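Local coordinates for NAD_Gly3P_dh, NAD-dependent glycerol-3-phosphate dehydrogenase (Streptosporangium roseum, PDB 5OCM), which probably acts as an NADP-dependent oxidoreductase, described as an imine reductase, and binds NADP+ together with a trifluoroacetophenone hydrate, at residues 267-271 with 272-276. Sequence-based numbering, arbitrary orientation.
Sequences DRALA and GGQGG
Ala269 and Leu270 meet Gly273 and Gln274 in a Schellman motif, the local C-terminal cap that ends helix 257-271 in the C-terminal, reductive aminase-like domain. The last helical-type bond runs from Gly272 N to Arg268 O (3.1 Å). Beyond it the chain folds back over the helix end: Gln274 N reaches Ala269 O at 3.0 Å, and Gly273 N reaches Leu270 O at 2.9 Å. The Gly273 donor stands 64° out of the carbonyl plane of Leu270, off its lone pairs. Gly273 is the C-prime residue, and its positive phi (78°), a conformation favoured by glycine, lets the chain turn back. Leu270 O is gripped a second time by a water, which donates to it and accepts from Gly275 N at 3.1 Å, bridging the helix end to the returning chain. Two side chains add packing to the backbone bonds. With CG of Leu270 opposite its carbonyl carbon (chi1 -65°), methyl CD2 rests against Gly275 CA at 3.6 Å. Gln274 lays its CB against Ala269 O at 3.4 Å, and its extended chain carries OE1 alongside Ala269, 3.8 Å from CB; its NE2 is hydrogen-bonded to Glu284 in the following helix 283-286. Arg268 NH1 forms a salt bridge with Glu257 of the second subunit. Leu270 packs on Ile235, Asp236 and Val239 of helix 235-252, and Gly275 joins Asp236 by a backbone hydrogen bond, tying the capped end of helix 257-271 to the start of that helix.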
ATOM      1  N   ASP A 267      12.403  -8.616 -13.660  1.00 19.82           N
ATOM      2  CA  ASP A 267      13.291  -9.286 -14.634  1.00 20.34           C
ATOM      3  C   ASP A 267      13.193  -8.691 -16.027  1.00 21.12           C
ATOM      4  O   ASP A 267      14.190  -8.706 -16.748  1.00 18.08           O
ATOM      5  CB  ASP A 267      12.981 -10.809 -14.731  1.00 24.96           C
ATOM      6  CG  ASP A 267      13.558 -11.589 -13.600  1.00 27.77           C
ATOM      7  OD1 ASP A 267      14.443 -11.087 -12.849  1.00 36.68           O
ATOM      8  OD2 ASP A 267      13.091 -12.730 -13.468  1.00 37.28           O
ATOM      9  N   ARG A 268      12.049  -8.130 -16.397  1.00 18.02           N
ATOM     10  CA  ARG A 268      11.923  -7.424 -17.655  1.00 19.69           C
ATOM     11  C   ARG A 268      12.762  -6.146 -17.666  1.00 19.92           C
ATOM     12  O   ARG A 268      13.403  -5.828 -18.690  1.00 19.06           O
ATOM     13  CB  ARG A 268      10.488  -7.113 -18.005  1.00 20.75           C
ATOM     14  CG  ARG A 268       9.656  -8.365 -18.162  1.00 23.66           C
ATOM     15  CD  ARG A 268       8.236  -8.073 -18.441  1.00 22.97           C
ATOM     16  NE  ARG A 268       7.449  -9.293 -18.279  1.00 21.10           N
ATOM     17  CZ  ARG A 268       6.129  -9.340 -18.282  1.00 26.38           C
ATOM     18  NH1 ARG A 268       5.512 -10.511 -18.126  1.00 27.52           N
ATOM     19  NH2 ARG A 268       5.392  -8.223 -18.412  1.00 23.80           N
ATOM     20  N   ALA A 269      12.819  -5.446 -16.532  1.00 17.47           N
ATOM     21  CA  ALA A 269      13.660  -4.270 -16.437  1.00 19.19           C
ATOM     22  C   ALA A 269      15.132  -4.695 -16.502  1.00 19.58           C
ATOM     23  O   ALA A 269      15.953  -4.054 -17.133  1.00 18.34           O
ATOM     24  CB  ALA A 269      13.388  -3.523 -15.140  1.00 18.65           C
ATOM     25  N   LEU A 270      15.450  -5.769 -15.805  1.00 20.92           N
ATOM     26  CA  LEU A 270      16.825  -6.290 -15.820  1.00 24.08           C
ATOM     27  C   LEU A 270      17.274  -6.690 -17.228  1.00 24.38           C
ATOM     28  O   LEU A 270      18.389  -6.370 -17.619  1.00 29.67           O
ATOM     29  CB  LEU A 270      16.962  -7.499 -14.886  1.00 26.24           C
ATOM     30  CG  LEU A 270      16.760  -7.179 -13.415  1.00 29.16           C
ATOM     31  CD1 LEU A 270      16.953  -8.468 -12.633  1.00 33.80           C
ATOM     32  CD2 LEU A 270      17.646  -6.128 -12.929  1.00 31.68           C
ATOM     33  N   ALA A 271      16.403  -7.320 -17.966  1.00 20.00           N
ATOM     34  CA  ALA A 271      16.667  -7.710 -19.366  1.00 26.67           C
ATOM     35  C   ALA A 271      16.876  -6.479 -20.264  1.00 31.35           C
ATOM     36  O   ALA A 271      17.603  -6.577 -21.244  1.00 30.21           O
ATOM     37  CB  ALA A 271      15.554  -8.548 -19.915  1.00 23.71           C
ATOM     38  N   GLY A 272      16.247  -5.367 -19.935  1.00 27.60           N
ATOM     39  CA  GLY A 272      16.502  -4.083 -20.613  1.00 28.71           C
ATOM     40  C   GLY A 272      17.687  -3.307 -20.083  1.00 27.25           C
ATOM     41  O   GLY A 272      17.877  -2.166 -20.450  1.00 27.12           O
ATOM     42  N   GLY A 273      18.520  -3.900 -19.213  1.00 20.58           N
ATOM     43  CA  GLY A 273      19.700  -3.225 -18.734  1.00 20.91           C
ATOM     44  C   GLY A 273      19.495  -2.186 -17.651  1.00 22.14           C
ATOM     45  O   GLY A 273      20.334  -1.335 -17.463  1.00 22.51           O
ATOM     46  N   GLN A 274      18.375  -2.253 -16.909  1.00 21.27           N
ATOM     47  CA  GLN A 274      17.967  -1.178 -16.011  1.00 19.44           C
ATOM     48  C   GLN A 274      18.169  -1.511 -14.532  1.00 20.43           C
ATOM     49  O   GLN A 274      17.702  -0.817 -13.642  1.00 20.56           O
ATOM     50  CB  GLN A 274      16.528  -0.798 -16.287  1.00 21.62           C
ATOM     51  CG  GLN A 274      16.330  -0.209 -17.663  1.00 23.61           C
ATOM     52  CD  GLN A 274      14.845   0.018 -17.959  1.00 26.18           C
ATOM     53  OE1 GLN A 274      14.028  -0.889 -17.779  1.00 26.59           O
ATOM     54  NE2 GLN A 274      14.492   1.226 -18.416  1.00 28.75           N
ATOM     55  N   GLY A 275      18.949  -2.557 -14.267  1.00 21.42           N
ATOM     56  CA  GLY A 275      19.320  -2.923 -12.916  1.00 20.31           C
ATOM     57  C   GLY A 275      19.922  -1.866 -12.053  1.00 21.85           C
ATOM     58  O   GLY A 275      19.773  -1.903 -10.812  1.00 19.51           O
ATOM     59  N   GLY A 276      20.659  -0.894 -12.678  1.00 19.92           N
ATOM     60  CA  GLY A 276      21.271   0.140 -11.906  1.00 17.68           C
ATOM     61  C   GLY A 276      20.429   1.388 -11.674  1.00 18.07           C
ATOM     62  O   GLY A 276      20.904   2.349 -11.067  1.00 19.70           O
TER
HETATM   63  O   HOH W   1      20.301  -4.871 -15.807  1.00 28.88           O